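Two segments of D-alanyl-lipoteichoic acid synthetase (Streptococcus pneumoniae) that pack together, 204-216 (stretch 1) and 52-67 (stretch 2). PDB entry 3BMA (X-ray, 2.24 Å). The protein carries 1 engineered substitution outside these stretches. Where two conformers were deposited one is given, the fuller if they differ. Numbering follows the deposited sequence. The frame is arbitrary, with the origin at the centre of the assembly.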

ATOM      1  N   ASN C 204     -43.300  13.228   0.222  1.00 82.68           N
ATOM      2  CA  ASN C 204     -43.456  11.777   0.161  1.00 78.04           C
ATOM      3  C   ASN C 204     -44.038  11.143   1.433  1.00 76.43           C
ATOM      4  O   ASN C 204     -44.699  10.108   1.357  1.00 75.99           O
ATOM      5  CB  ASN C 204     -42.121  11.122  -0.201  1.00 78.37           C
ATOM      6  CG  ASN C 204     -42.294   9.829  -0.971  1.00 80.17           C
ATOM      7  OD1 ASN C 204     -42.700   8.808  -0.416  1.00 82.09           O
ATOM      8  ND2 ASN C 204     -41.971   9.863  -2.259  1.00 77.25           N
ATOM      9  N   TYR C 205     -43.794  11.761   2.589  1.00 74.27           N
ATOM     10  CA  TYR C 205     -44.346  11.276   3.860  1.00 70.43           C
ATOM     11  C   TYR C 205     -45.832  11.595   3.981  1.00 71.18           C
ATOM     12  O   TYR C 205     -46.611  10.756   4.433  1.00 71.70           O
ATOM     13  CB  TYR C 205     -43.598  11.859   5.071  1.00 68.52           C
ATOM     14  CG  TYR C 205     -43.926  11.164   6.382  1.00 65.90           C
ATOM     15  CD1 TYR C 205     -43.191  10.063   6.802  1.00 66.34           C
ATOM     16  CD2 TYR C 205     -44.971  11.608   7.198  1.00 64.83           C
ATOM     17  CE1 TYR C 205     -43.484   9.409   7.992  1.00 69.84           C
ATOM     18  CE2 TYR C 205     -45.275  10.960   8.393  1.00 61.13           C
ATOM     19  CZ  TYR C 205     -44.524   9.862   8.782  1.00 64.52           C
ATOM     20  OH  TYR C 205     -44.801   9.208   9.960  1.00 66.20           O
ATOM     21  N   ASP C 206     -46.209  12.812   3.597  1.00 71.74           N
ATOM     22  CA  ASP C 206     -47.586  13.276   3.728  1.00 74.74           C
ATOM     23  C   ASP C 206     -48.551  12.568   2.786  1.00 76.50           C
ATOM     24  O   ASP C 206     -49.592  12.087   3.225  1.00 76.98           O
ATOM     25  CB  ASP C 206     -47.674  14.794   3.560  1.00 76.96           C
ATOM     26  CG  ASP C 206     -47.451  15.540   4.864  1.00 80.51           C
ATOM     27  OD1 ASP C 206     -48.203  16.503   5.127  1.00 82.39           O
ATOM     28  OD2 ASP C 206     -46.535  15.160   5.629  1.00 80.51           O
ATOM     29  N   LYS C 207     -48.183  12.481   1.507  1.00 78.84           N
ATOM     30  CA  LYS C 207     -49.020  11.848   0.482  1.00 81.73           C
ATOM     31  C   LYS C 207     -49.188  10.333   0.650  1.00 80.74           C
ATOM     32  O   LYS C 207     -50.150   9.753   0.140  1.00 84.91           O
ATOM     33  CB  LYS C 207     -48.483  12.158  -0.919  1.00 82.49           C
ATOM     34  CG  LYS C 207     -48.824  13.552  -1.425  1.00 87.73           C
ATOM     35  CD  LYS C 207     -48.367  13.743  -2.865  1.00 87.69           C
ATOM     36  CE  LYS C 207     -48.702  15.139  -3.370  1.00 92.63           C
ATOM     37  NZ  LYS C 207     -48.245  15.346  -4.772  1.00 92.37           N
ATOM     38  N   HIS C 208     -48.263   9.701   1.369  1.00 77.49           N
ATOM     39  CA  HIS C 208     -48.280   8.251   1.542  1.00 75.09           C
ATOM     40  C   HIS C 208     -48.697   7.773   2.935  1.00 71.61           C
ATOM     41  O   HIS C 208     -49.380   6.756   3.057  1.00 72.76           O
ATOM     42  CB  HIS C 208     -46.925   7.650   1.160  1.00 78.01           C
ATOM     43  CG  HIS C 208     -46.610   7.742  -0.303  1.00 85.83           C
ATOM     44  ND1 HIS C 208     -45.342   7.999  -0.776  1.00 88.48           N
ATOM     45  CD2 HIS C 208     -47.399   7.609  -1.397  1.00 90.16           C
ATOM     46  CE1 HIS C 208     -45.362   8.019  -2.097  1.00 90.77           C
ATOM     47  NE2 HIS C 208     -46.598   7.786  -2.499  1.00 89.99           N
ATOM     48  N   VAL C 209     -48.289   8.495   3.977  1.00 68.51           N
ATOM     49  CA  VAL C 209     -48.561   8.075   5.357  1.00 64.68           C
ATOM     50  C   VAL C 209     -49.550   8.989   6.091  1.00 67.06           C
ATOM     51  O   VAL C 209     -50.574   8.513   6.585  1.00 67.11           O
ATOM     52  CB  VAL C 209     -47.252   7.887   6.183  1.00 61.34           C
ATOM     53  CG1 VAL C 209     -47.550   7.636   7.661  1.00 56.11           C
ATOM     54  CG2 VAL C 209     -46.440   6.738   5.625  1.00 58.52           C
ATOM     55  N   ALA C 210     -49.250  10.288   6.139  1.00 68.02           N
ATOM     56  CA  ALA C 210     -50.010  11.252   6.952  1.00 68.33           C
ATOM     57  C   ALA C 210     -51.462  11.484   6.514  1.00 70.73           C
ATOM     58  O   ALA C 210     -52.311  11.825   7.344  1.00 75.25           O
ATOM     59  CB  ALA C 210     -49.264  12.581   7.049  1.00 64.85           C
ATOM     60  N   LYS C 211     -51.742  11.296   5.225  1.00 71.55           N
ATOM     61  CA  LYS C 211     -53.093  11.492   4.691  1.00 72.40           C
ATOM     62  C   LYS C 211     -54.058  10.353   5.033  1.00 71.47           C
ATOM     63  O   LYS C 211     -55.269  10.571   5.127  1.00 71.49           O
ATOM     64  CB  LYS C 211     -53.065  11.734   3.173  1.00 74.67           C
ATOM     65  CG  LYS C 211     -52.561  13.123   2.722  1.00 82.41           C
ATOM     66  CD  LYS C 211     -53.587  14.254   2.886  1.00 87.51           C
ATOM     67  CE  LYS C 211     -53.314  15.126   4.114  1.00 87.36           C
ATOM     68  NZ  LYS C 211     -52.007  15.842   4.049  1.00 87.58           N
ATOM     69  N   TYR C 212     -53.522   9.150   5.225  1.00 69.11           N
ATOM     70  CA  TYR C 212     -54.337   7.980   5.569  1.00 67.73           C
ATOM     71  C   TYR C 212     -54.542   7.801   7.082  1.00 69.99           C
ATOM     72  O   TYR C 212     -55.254   6.888   7.514  1.00 72.46           O
ATOM     73  CB  TYR C 212     -53.743   6.704   4.959  1.00 65.01           C
ATOM     74  CG  TYR C 212     -53.797   6.646   3.448  1.00 60.23           C
ATOM     75  CD1 TYR C 212     -54.975   6.309   2.788  1.00 57.98           C
ATOM     76  CD2 TYR C 212     -52.665   6.917   2.681  1.00 61.88           C
ATOM     77  CE1 TYR C 212     -55.031   6.254   1.399  1.00 62.55           C
ATOM     78  CE2 TYR C 212     -52.707   6.860   1.288  1.00 60.34           C
ATOM     79  CZ  TYR C 212     -53.893   6.526   0.655  1.00 62.73           C
ATOM     80  OH  TYR C 212     -53.947   6.469  -0.720  1.00 61.84           O
ATOM     81  N   LEU C 213     -53.923   8.671   7.877  1.00 69.12           N
ATOM     82  CA  LEU C 213     -54.049   8.615   9.333  1.00 69.27           C
ATOM     83  C   LEU C 213     -55.389   9.169   9.814  1.00 72.31           C
ATOM     84  O   LEU C 213     -55.920   8.727  10.831  1.00 71.87           O
ATOM     85  CB  LEU C 213     -52.896   9.364  10.016  1.00 67.50           C
ATOM     86  CG  LEU C 213     -51.451   8.895   9.800  1.00 64.67           C
ATOM     87  CD1 LEU C 213     -50.476   9.810  10.527  1.00 65.80           C
ATOM     88  CD2 LEU C 213     -51.244   7.451  10.224  1.00 63.95           C
ATOM     89  N   LYS C 214     -55.932  10.133   9.074  1.00 73.37           N
ATOM     90  CA  LYS C 214     -57.188  10.787   9.444  1.00 76.53           C
ATOM     91  C   LYS C 214     -58.418   9.897   9.236  1.00 73.41           C
ATOM     92  O   LYS C 214     -59.365   9.951  10.024  1.00 71.64           O
ATOM     93  CB  LYS C 214     -57.344  12.107   8.681  1.00 80.62           C
ATOM     94  CG  LYS C 214     -56.288  13.144   9.037  1.00 88.94           C
ATOM     95  CD  LYS C 214     -56.141  14.194   7.949  1.00 96.40           C
ATOM     96  CE  LYS C 214     -54.972  15.121   8.245  1.00 97.76           C
ATOM     97  NZ  LYS C 214     -54.748  16.101   7.146  1.00100.49           N
ATOM     98  N   ILE C 215     -58.386   9.069   8.193  1.00 69.90           N
ATOM     99  CA  ILE C 215     -59.523   8.212   7.832  1.00 69.64           C
ATOM    100  C   ILE C 215     -59.668   6.952   8.703  1.00 69.05           C
ATOM    101  O   ILE C 215     -60.731   6.326   8.726  1.00 70.27           O
ATOM    102  CB  ILE C 215     -59.509   7.825   6.321  1.00 71.84           C
ATOM    103  CG1 ILE C 215     -58.277   6.973   5.975  1.00 72.96           C
ATOM    104  CG2 ILE C 215     -59.592   9.080   5.442  1.00 72.72           C
ATOM    105  CD1 ILE C 215     -58.434   6.114   4.729  1.00 71.53           C
ATOM    106  N   LEU C 216     -58.602   6.593   9.417  1.00 64.83           N
ATOM    107  CA  LEU C 216     -58.586   5.403  10.271  1.00 59.77           C
ATOM    108  C   LEU C 216     -59.205   5.651  11.651  1.00 58.62           C
ATOM    109  O   LEU C 216     -59.032   6.736  12.213  1.00 59.58           O
ATOM    110  CB  LEU C 216     -57.150   4.873  10.418  1.00 59.45           C
ATOM    111  CG  LEU C 216     -56.754   3.612   9.636  1.00 57.13           C
ATOM    112  CD1 LEU C 216     -57.152   3.668   8.160  1.00 53.05           C
ATOM    113  CD2 LEU C 216     -55.264   3.330   9.793  1.00 57.07           C
TER
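Stretch 2 52-67: WLRFDGAHPAVLAEKY

Stretch 2 begins as a loop, 52-59, extended only at 54-56 and turning at Gly-57 and Ala-58, and continues as a short helix, 60-66. His-59 caps that helix: its ND1 accepts from Ala-61 N at 3.3 Å. Stretch 1 begins with the end of a longer helix, which includes a wider pi-type turn at 206-210. The two helices cross almost at right angles, with a signed crossing angle of -85° and an axis separation of 9.4 Å. Together the stretches bury 802 Å².

The loop lies beside His-208 and Tyr-212. Phe-55 points toward stretch 1 and sets its ring against His-208. The rings are nearly parallel, 14° apart, but slid so that they barely overlap. The slide brings His-208 CB over the face of the Phe-55 ring, 3.5 Å from its centroid. At the edge of the imidazole, Arg-54 NH1 gives a weak hydrogen bond to His-208 NE2, 3.5 Å away.

Next along the loop, Asp-56 CA covers one face of the Tyr-212 ring, 3.8 Å from the centroid. Gly-57 follows, and here the backbone comes close: Leu-216 CD1 lies 3.4 Å from Gly-57 O. A CB on Gly-57 would be tight against Leu-216 CD1 and Ile-215 CD1.

From the helix, Val-62 is the central bump. It fills a hollow lined by Val-209, Tyr-212, Leu-213 and Leu-216. Its CG1 lies 3.8 Å from Tyr-212 CB and 3.9 Å from Leu-216 CD2. Leu-216 is itself a bump, and its CD2 also meets Leu-63 CD2 at 3.9 Å and Tyr-67 CE2 at 3.8 Å.

Lys-66 closes the far end. Its CB packs on Leu-213 CD2 at 3.8 Å. The chain then curls, with chi2 to chi4 all p, and NZ donates a hydrogen bond to Leu-213 O at 2.8 Å.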

ATOM      1  N   TRP C  52     -44.336  -2.187  -1.711  1.00 45.01           N
ATOM      2  CA  TRP C  52     -44.526  -1.104  -0.740  1.00 42.23           C
ATOM      3  C   TRP C  52     -44.791   0.254  -1.380  1.00 45.12           C
ATOM      4  O   TRP C  52     -44.986   1.240  -0.672  1.00 48.60           O
ATOM      5  CB  TRP C  52     -43.317  -0.982   0.202  1.00 40.64           C
ATOM      6  CG  TRP C  52     -42.585  -2.261   0.483  1.00 35.01           C
ATOM      7  CD1 TRP C  52     -41.308  -2.569   0.111  1.00 34.20           C
ATOM      8  CD2 TRP C  52     -43.082  -3.403   1.195  1.00 35.66           C
ATOM      9  NE1 TRP C  52     -40.975  -3.830   0.546  1.00 32.82           N
ATOM     10  CE2 TRP C  52     -42.047  -4.368   1.209  1.00 35.43           C
ATOM     11  CE3 TRP C  52     -44.303  -3.710   1.815  1.00 31.64           C
ATOM     12  CZ2 TRP C  52     -42.194  -5.616   1.825  1.00 32.18           C
ATOM     13  CZ3 TRP C  52     -44.448  -4.951   2.425  1.00 33.52           C
ATOM     14  CH2 TRP C  52     -43.397  -5.888   2.427  1.00 32.93           C
ATOM     15  N   LEU C  53     -44.796   0.301  -2.711  1.00 49.84           N
ATOM     16  CA  LEU C  53     -44.904   1.563  -3.448  1.00 53.27           C
ATOM     17  C   LEU C  53     -46.274   2.240  -3.391  1.00 54.73           C
ATOM     18  O   LEU C  53     -46.351   3.462  -3.235  1.00 54.69           O
ATOM     19  CB  LEU C  53     -44.469   1.382  -4.905  1.00 55.06           C
ATOM     20  CG  LEU C  53     -42.990   1.627  -5.203  1.00 59.42           C
ATOM     21  CD1 LEU C  53     -42.663   1.156  -6.605  1.00 61.83           C
ATOM     22  CD2 LEU C  53     -42.641   3.102  -5.034  1.00 66.03           C
ATOM     23  N   ARG C  54     -47.342   1.455  -3.531  1.00 55.24           N
ATOM     24  CA  ARG C  54     -48.699   1.995  -3.467  0.50 56.39           C
ATOM     25  C   ARG C  54     -49.290   1.871  -2.067  1.00 57.42           C
ATOM     26  O   ARG C  54     -49.391   0.770  -1.512  1.00 55.41           O
ATOM     27  CB  ARG C  54     -49.615   1.347  -4.516  0.50 57.00           C
ATOM     28  CG  ARG C  54     -49.402   1.832  -5.955  0.50 58.40           C
ATOM     29  CD  ARG C  54     -50.073   3.184  -6.242  0.50 53.81           C
ATOM     30  NE  ARG C  54     -49.158   4.314  -6.069  0.50 51.32           N
ATOM     31  CZ  ARG C  54     -49.224   5.210  -5.086  0.50 49.60           C
ATOM     32  NH1 ARG C  54     -48.334   6.192  -5.031  0.50 44.98           N
ATOM     33  NH2 ARG C  54     -50.173   5.135  -4.158  0.50 42.99           N
ATOM     34  N   PHE C  55     -49.677   3.015  -1.510  1.00 56.42           N
ATOM     35  CA  PHE C  55     -50.164   3.109  -0.143  1.00 54.19           C
ATOM     36  C   PHE C  55     -51.681   3.220  -0.089  1.00 53.58           C
ATOM     37  O   PHE C  55     -52.303   3.829  -0.964  1.00 53.01           O
ATOM     38  CB  PHE C  55     -49.557   4.340   0.538  1.00 56.25           C
ATOM     39  CG  PHE C  55     -48.084   4.222   0.847  1.00 60.15           C
ATOM     40  CD1 PHE C  55     -47.127   4.319  -0.163  1.00 56.82           C
ATOM     41  CD2 PHE C  55     -47.652   4.053   2.161  1.00 62.69           C
ATOM     42  CE1 PHE C  55     -45.770   4.234   0.127  1.00 52.43           C
ATOM     43  CE2 PHE C  55     -46.293   3.966   2.459  1.00 60.96           C
ATOM     44  CZ  PHE C  55     -45.351   4.051   1.438  1.00 55.05           C
ATOM     45  N   ASP C  56     -52.266   2.617   0.944  1.00 52.60           N
ATOM     46  CA  ASP C  56     -53.674   2.825   1.292  1.00 50.57           C
ATOM     47  C   ASP C  56     -53.836   2.878   2.813  1.00 50.49           C
ATOM     48  O   ASP C  56     -52.846   2.990   3.539  1.00 51.34           O
ATOM     49  CB  ASP C  56     -54.600   1.784   0.632  1.00 45.17           C
ATOM     50  CG  ASP C  56     -54.204   0.344   0.941  1.00 50.37           C
ATOM     51  OD1 ASP C  56     -53.809  -0.374  -0.000  1.00 41.13           O
ATOM     52  OD2 ASP C  56     -54.300  -0.081   2.111  1.00 57.17           O
ATOM     53  N   GLY C  57     -55.076   2.792   3.290  1.00 51.95           N
ATOM     54  CA  GLY C  57     -55.375   2.880   4.721  1.00 47.80           C
ATOM     55  C   GLY C  57     -54.938   1.677   5.534  1.00 46.97           C
ATOM     56  O   GLY C  57     -54.764   1.773   6.749  1.00 49.67           O
ATOM     57  N   ALA C  58     -54.751   0.546   4.859  1.00 45.89           N
ATOM     58  CA  ALA C  58     -54.363  -0.698   5.514  1.00 45.17           C
ATOM     59  C   ALA C  58     -52.886  -1.065   5.321  1.00 44.51           C
ATOM     60  O   ALA C  58     -52.429  -2.082   5.841  1.00 43.85           O
ATOM     61  CB  ALA C  58     -55.261  -1.827   5.050  1.00 47.66           C
ATOM     62  N   HIS C  59     -52.159  -0.228   4.579  1.00 46.05           N
ATOM     63  CA  HIS C  59     -50.715  -0.374   4.342  1.00 42.73           C
ATOM     64  C   HIS C  59     -49.951  -0.465   5.669  1.00 43.45           C
ATOM     65  O   HIS C  59     -50.246   0.300   6.592  1.00 47.49           O
ATOM     66  CB  HIS C  59     -50.218   0.823   3.520  1.00 45.80           C
ATOM     67  CG  HIS C  59     -48.872   0.620   2.893  1.00 46.52           C
ATOM     68  ND1 HIS C  59     -47.694   0.801   3.584  1.00 44.79           N
ATOM     69  CD2 HIS C  59     -48.518   0.264   1.635  1.00 50.29           C
ATOM     70  CE1 HIS C  59     -46.673   0.552   2.782  1.00 46.06           C
ATOM     71  NE2 HIS C  59     -47.146   0.231   1.593  1.00 43.27           N
ATOM     72  N   PRO C  60     -48.985  -1.411   5.781  1.00 39.60           N
ATOM     73  CA  PRO C  60     -48.221  -1.660   7.019  1.00 40.08           C
ATOM     74  C   PRO C  60     -47.532  -0.436   7.637  1.00 43.29           C
ATOM     75  O   PRO C  60     -47.373  -0.375   8.859  1.00 46.28           O
ATOM     76  CB  PRO C  60     -47.172  -2.698   6.590  1.00 39.46           C
ATOM     77  CG  PRO C  60     -47.194  -2.704   5.097  1.00 39.92           C
ATOM     78  CD  PRO C  60     -48.582  -2.343   4.715  1.00 36.28           C
ATOM     79  N   ALA C  61     -47.136   0.517   6.798  1.00 44.44           N
ATOM     80  CA  ALA C  61     -46.534   1.766   7.258  1.00 41.33           C
ATOM     81  C   ALA C  61     -47.561   2.686   7.923  1.00 42.38           C
ATOM     82  O   ALA C  61     -47.231   3.414   8.858  1.00 43.22           O
ATOM     83  CB  ALA C  61     -45.865   2.473   6.101  1.00 42.22           C
ATOM     84  N   VAL C  62     -48.798   2.645   7.429  1.00 43.02           N
ATOM     85  CA  VAL C  62     -49.892   3.469   7.952  1.00 46.37           C
ATOM     86  C   VAL C  62     -50.401   2.927   9.295  1.00 48.11           C
ATOM     87  O   VAL C  62     -50.566   3.689  10.255  1.00 54.03           O
ATOM     88  CB  VAL C  62     -51.044   3.591   6.917  1.00 44.91           C
ATOM     89  CG1 VAL C  62     -52.240   4.332   7.496  1.00 49.54           C
ATOM     90  CG2 VAL C  62     -50.552   4.293   5.663  1.00 46.00           C
ATOM     91  N   LEU C  63     -50.616   1.613   9.357  1.00 47.58           N
ATOM     92  CA  LEU C  63     -51.095   0.937  10.567  1.00 45.92           C
ATOM     93  C   LEU C  63     -50.132   1.042  11.747  1.00 47.27           C
ATOM     94  O   LEU C  63     -50.569   1.133  12.892  1.00 50.26           O
ATOM     95  CB  LEU C  63     -51.396  -0.540  10.289  1.00 45.82           C
ATOM     96  CG  LEU C  63     -52.443  -0.935   9.239  1.00 44.36           C
ATOM     97  CD1 LEU C  63     -52.541  -2.450   9.164  1.00 43.97           C
ATOM     98  CD2 LEU C  63     -53.809  -0.326   9.527  1.00 44.21           C
ATOM     99  N   ALA C  64     -48.829   1.032  11.465  1.00 45.91           N
ATOM    100  CA  ALA C  64     -47.812   1.154  12.515  1.00 44.18           C
ATOM    101  C   ALA C  64     -47.753   2.552  13.137  1.00 43.95           C
ATOM    102  O   ALA C  64     -47.414   2.697  14.314  1.00 45.23           O
ATOM    103  CB  ALA C  64     -46.445   0.748  11.987  1.00 35.09           C
ATOM    104  N   GLU C  65     -48.090   3.568  12.344  1.00 46.30           N
ATOM    105  CA  GLU C  65     -47.980   4.960  12.773  1.00 49.87           C
ATOM    106  C   GLU C  65     -49.174   5.439  13.603  1.00 55.73           C
ATOM    107  O   GLU C  65     -48.986   6.006  14.686  1.00 56.30           O
ATOM    108  CB  GLU C  65     -47.742   5.883  11.569  1.00 48.48           C
ATOM    109  CG  GLU C  65     -47.453   7.347  11.925  1.00 49.97           C
ATOM    110  CD  GLU C  65     -46.306   7.513  12.915  1.00 56.00           C
ATOM    111  OE1 GLU C  65     -46.499   8.230  13.917  1.00 57.55           O
ATOM    112  OE2 GLU C  65     -45.220   6.927  12.697  1.00 54.56           O
ATOM    113  N   LYS C  66     -50.388   5.221  13.089  1.00 59.86           N
ATOM    114  CA  LYS C  66     -51.619   5.590  13.796  1.00 60.02           C
ATOM    115  C   LYS C  66     -51.718   4.864  15.134  1.00 60.15           C
ATOM    116  O   LYS C  66     -51.963   5.489  16.169  1.00 64.43           O
ATOM    117  CB  LYS C  66     -52.860   5.338  12.911  1.00 59.14           C
ATOM    118  CG  LYS C  66     -54.228   5.146  13.624  1.00 62.96           C
ATOM    119  CD  LYS C  66     -54.681   6.319  14.522  1.00 69.74           C
ATOM    120  CE  LYS C  66     -55.104   7.549  13.748  1.00 67.57           C
ATOM    121  NZ  LYS C  66     -56.471   7.392  13.192  1.00 66.79           N
ATOM    122  N   TYR C  67     -51.485   3.556  15.114  1.00 59.88           N
ATOM    123  CA  TYR C  67     -51.694   2.729  16.297  1.00 58.08           C
ATOM    124  C   TYR C  67     -50.463   2.599  17.200  1.00 59.08           C
ATOM    125  O   TYR C  67     -50.480   1.816  18.157  1.00 63.59           O
ATOM    126  CB  TYR C  67     -52.280   1.369  15.896  1.00 56.69           C
ATOM    127  CG  TYR C  67     -53.572   1.512  15.114  1.00 54.31           C
ATOM    128  CD1 TYR C  67     -54.726   2.001  15.727  1.00 53.41           C
ATOM    129  CD2 TYR C  67     -53.633   1.189  13.761  1.00 45.26           C
ATOM    130  CE1 TYR C  67     -55.910   2.151  15.015  1.00 51.37           C
ATOM    131  CE2 TYR C  67     -54.813   1.334  13.039  1.00 56.44           C
ATOM    132  CZ  TYR C  67     -55.948   1.816  13.673  1.00 56.00           C
ATOM    133  OH  TYR C  67     -57.117   1.960  12.965  1.00 57.99           O
TER